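Peptidase, C14 family (Geobacter sulfurreducens PCA, PDB 3BIJ) is not characterised in detail but, as a caspase-like member of peptidase family C14, probably acts as a cysteine-type endopeptidase. Local coordinates at residues A[142-146]-A[210-214]. Numbering follows the deposited sequence.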
ATOM      1  N   LYS A 142       4.584   1.151  20.095  1.00 50.50           N
ATOM      2  CA  LYS A 142       5.565   1.491  19.077  1.00 47.58           C
ATOM      3  C   LYS A 142       5.603   0.344  18.096  1.00 47.17           C
ATOM      4  O   LYS A 142       5.639   0.540  16.881  1.00 44.91           O
ATOM      5  CB  LYS A 142       6.963   1.677  19.684  1.00 54.34           C
ATOM      6  CG  LYS A 142       8.005   2.124  18.662  1.00 47.41           C
ATOM      7  CD  LYS A 142       9.416   2.184  19.224  1.00 42.93           C
ATOM      8  CE  LYS A 142       9.565   3.244  20.291  1.00 47.77           C
ATOM      9  NZ  LYS A 142      10.985   3.406  20.739  1.00 49.97           N
HETATM   10  N   MSE A 143       5.603  -0.865  18.640  1.00 48.92           N
HETATM   11  CA  MSE A 143       5.623  -2.069  17.821  1.00 55.59           C
HETATM   12  C   MSE A 143       4.384  -2.084  16.936  1.00 51.58           C
HETATM   13  O   MSE A 143       4.444  -2.480  15.776  1.00 52.28           O
HETATM   14  CB  MSE A 143       5.649  -3.303  18.726  1.00 64.62           C
HETATM   15  CG  MSE A 143       6.841  -4.222  18.483  1.00 81.11           C
HETATM   16 SE   MSE A 143       8.558  -3.321  18.561  1.00 90.06          SE
HETATM   17  CE  MSE A 143       8.810  -2.937  16.652  1.00 90.84           C
ATOM     18  N   ALA A 144       3.268  -1.629  17.502  1.00 50.91           N
ATOM     19  CA  ALA A 144       1.996  -1.565  16.797  1.00 49.68           C
ATOM     20  C   ALA A 144       2.087  -0.669  15.565  1.00 55.86           C
ATOM     21  O   ALA A 144       1.762  -1.090  14.457  1.00 54.36           O
ATOM     22  CB  ALA A 144       0.922  -1.049  17.739  1.00 55.83           C
ATOM     23  N   TYR A 145       2.519   0.573  15.767  1.00 55.30           N
ATOM     24  CA  TYR A 145       2.650   1.521  14.673  1.00 43.09           C
ATOM     25  C   TYR A 145       3.633   1.050  13.612  1.00 50.23           C
ATOM     26  O   TYR A 145       3.400   1.257  12.429  1.00 50.63           O
ATOM     27  CB  TYR A 145       3.100   2.877  15.202  1.00 51.62           C
ATOM     28  CG  TYR A 145       2.016   3.684  15.877  1.00 47.27           C
ATOM     29  CD1 TYR A 145       2.103   4.000  17.231  1.00 39.12           C
ATOM     30  CD2 TYR A 145       0.937   4.188  15.147  1.00 41.24           C
ATOM     31  CE1 TYR A 145       1.149   4.803  17.841  1.00 46.35           C
ATOM     32  CE2 TYR A 145      -0.026   4.994  15.745  1.00 40.95           C
ATOM     33  CZ  TYR A 145       0.088   5.302  17.091  1.00 44.74           C
ATOM     34  OH  TYR A 145      -0.823   6.144  17.683  1.00 41.99           O
ATOM     35  N   TYR A 146       4.731   0.423  14.031  1.00 56.37           N
ATOM     36  CA  TYR A 146       5.734  -0.053  13.087  1.00 62.20           C
ATOM     37  C   TYR A 146       5.430  -1.405  12.447  1.00 68.94           C
ATOM     38  O   TYR A 146       6.279  -1.971  11.758  1.00 72.36           O
ATOM     39  CB  TYR A 146       7.123  -0.079  13.738  1.00 57.89           C
ATOM     40  CG  TYR A 146       7.843   1.258  13.732  1.00 50.98           C
ATOM     41  CD1 TYR A 146       8.326   1.813  12.546  1.00 51.98           C
ATOM     42  CD2 TYR A 146       8.029   1.976  14.913  1.00 49.54           C
ATOM     43  CE1 TYR A 146       8.976   3.058  12.540  1.00 37.68           C
ATOM     44  CE2 TYR A 146       8.675   3.217  14.917  1.00 41.63           C
ATOM     45  CZ  TYR A 146       9.143   3.753  13.730  1.00 38.10           C
ATOM     46  OH  TYR A 146       9.769   4.984  13.743  1.00 36.83           O
ATOM     47  N   ASP A 210      11.696   8.928  21.314  1.00 36.22           N
ATOM     48  CA  ASP A 210      11.349   7.776  22.141  1.00 32.20           C
ATOM     49  C   ASP A 210      10.216   6.921  21.564  1.00 41.07           C
ATOM     50  O   ASP A 210      10.048   5.752  21.929  1.00 32.89           O
ATOM     51  CB  ASP A 210      10.970   8.239  23.549  1.00 43.45           C
ATOM     52  CG  ASP A 210      12.123   8.876  24.273  1.00 52.07           C
ATOM     53  OD1 ASP A 210      11.915   9.412  25.389  1.00 59.45           O
ATOM     54  OD2 ASP A 210      13.248   8.839  23.725  1.00 51.85           O
ATOM     55  N   ASN A 211       9.425   7.510  20.677  1.00 42.86           N
ATOM     56  CA  ASN A 211       8.338   6.775  20.059  1.00 42.13           C
ATOM     57  C   ASN A 211       8.715   6.368  18.643  1.00 37.72           C
ATOM     58  O   ASN A 211       7.865   5.935  17.869  1.00 32.43           O
ATOM     59  CB  ASN A 211       7.058   7.613  20.012  1.00 42.34           C
ATOM     60  CG  ASN A 211       7.189   8.836  19.124  1.00 46.44           C
ATOM     61  OD1 ASN A 211       6.189   9.365  18.640  1.00 51.05           O
ATOM     62  ND2 ASN A 211       8.421   9.299  18.915  1.00 35.06           N
ATOM     63  N   GLN A 212       9.987   6.517  18.290  1.00 41.86           N
ATOM     64  CA  GLN A 212      10.416   6.143  16.944  1.00 41.50           C
ATOM     65  C   GLN A 212      11.515   5.095  16.991  1.00 36.88           C
ATOM     66  O   GLN A 212      11.929   4.667  18.064  1.00 29.66           O
ATOM     67  CB  GLN A 212      10.907   7.371  16.174  1.00 37.67           C
ATOM     68  CG  GLN A 212       9.859   8.451  15.994  1.00 39.61           C
ATOM     69  CD  GLN A 212      10.434   9.679  15.351  1.00 42.67           C
ATOM     70  OE1 GLN A 212      11.513  10.128  15.732  1.00 45.30           O
ATOM     71  NE2 GLN A 212       9.724  10.237  14.369  1.00 47.11           N
ATOM     72  N   LEU A 213      11.963   4.671  15.814  1.00 38.33           N
ATOM     73  CA  LEU A 213      13.033   3.689  15.703  1.00 40.11           C
ATOM     74  C   LEU A 213      14.077   4.276  14.786  1.00 44.42           C
ATOM     75  O   LEU A 213      13.747   5.074  13.904  1.00 46.00           O
ATOM     76  CB  LEU A 213      12.524   2.382  15.104  1.00 35.44           C
ATOM     77  CG  LEU A 213      11.666   1.472  15.977  1.00 30.25           C
ATOM     78  CD1 LEU A 213      11.395   0.213  15.197  1.00 28.03           C
ATOM     79  CD2 LEU A 213      12.382   1.141  17.292  1.00 33.06           C
ATOM     80  N   SER A 214      15.333   3.885  14.993  1.00 45.30           N
ATOM     81  CA  SER A 214      16.443   4.378  14.175  1.00 44.10           C
ATOM     82  C   SER A 214      16.809   3.376  13.102  1.00 41.06           C
ATOM     83  O   SER A 214      17.075   2.211  13.389  1.00 43.89           O
ATOM     84  CB  SER A 214      17.670   4.669  15.042  1.00 37.07           C
ATOM     85  OG  SER A 214      17.473   5.843  15.796  1.00 40.81           O
TER
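Lys142 swings CG opposite its backbone N (chi1 -176°) and bends once further out, at chi3, which carries its side chain from the helix to the main chain of 210-214, where NZ donates to Asp210 O (2.8 Å). NZ stands above the carbonyl plane of Asp210 but is tilted only 29° from that of Gln212, whose O lies 3.1 Å from Lys142 NZ in a second bond. A third carbonyl, His136 O, also accepts from NZ, so a long chain ending in an ammonium group, with three N-H donors, suits this buried place. Shortened to an alanine, Lys142 could no longer bring a donor to these carbonyls, and the loop would probably be less firmly tied to the helix. In this caspase-like alpha/beta fold, the contact joins helix 140-145, after strand 127-133, to the loop leaving the neighbouring parallel strand 201-206. Tyr146, just beyond the helix, accepts a bent bond at OH from Leu213 N (3.0 Å, 143°). Its flat ring gives Leu213 an apolar face: Leu213 CD1 makes a CH-pi contact 4.0 Å from the centroid of the Tyr146 ring. The branched Leu213 serves both partners, since its CD2 packs 3.7 Å from Lys142 CD. In the same loop, Asp210 forms a salt bridge with Lys245 of a second subunit.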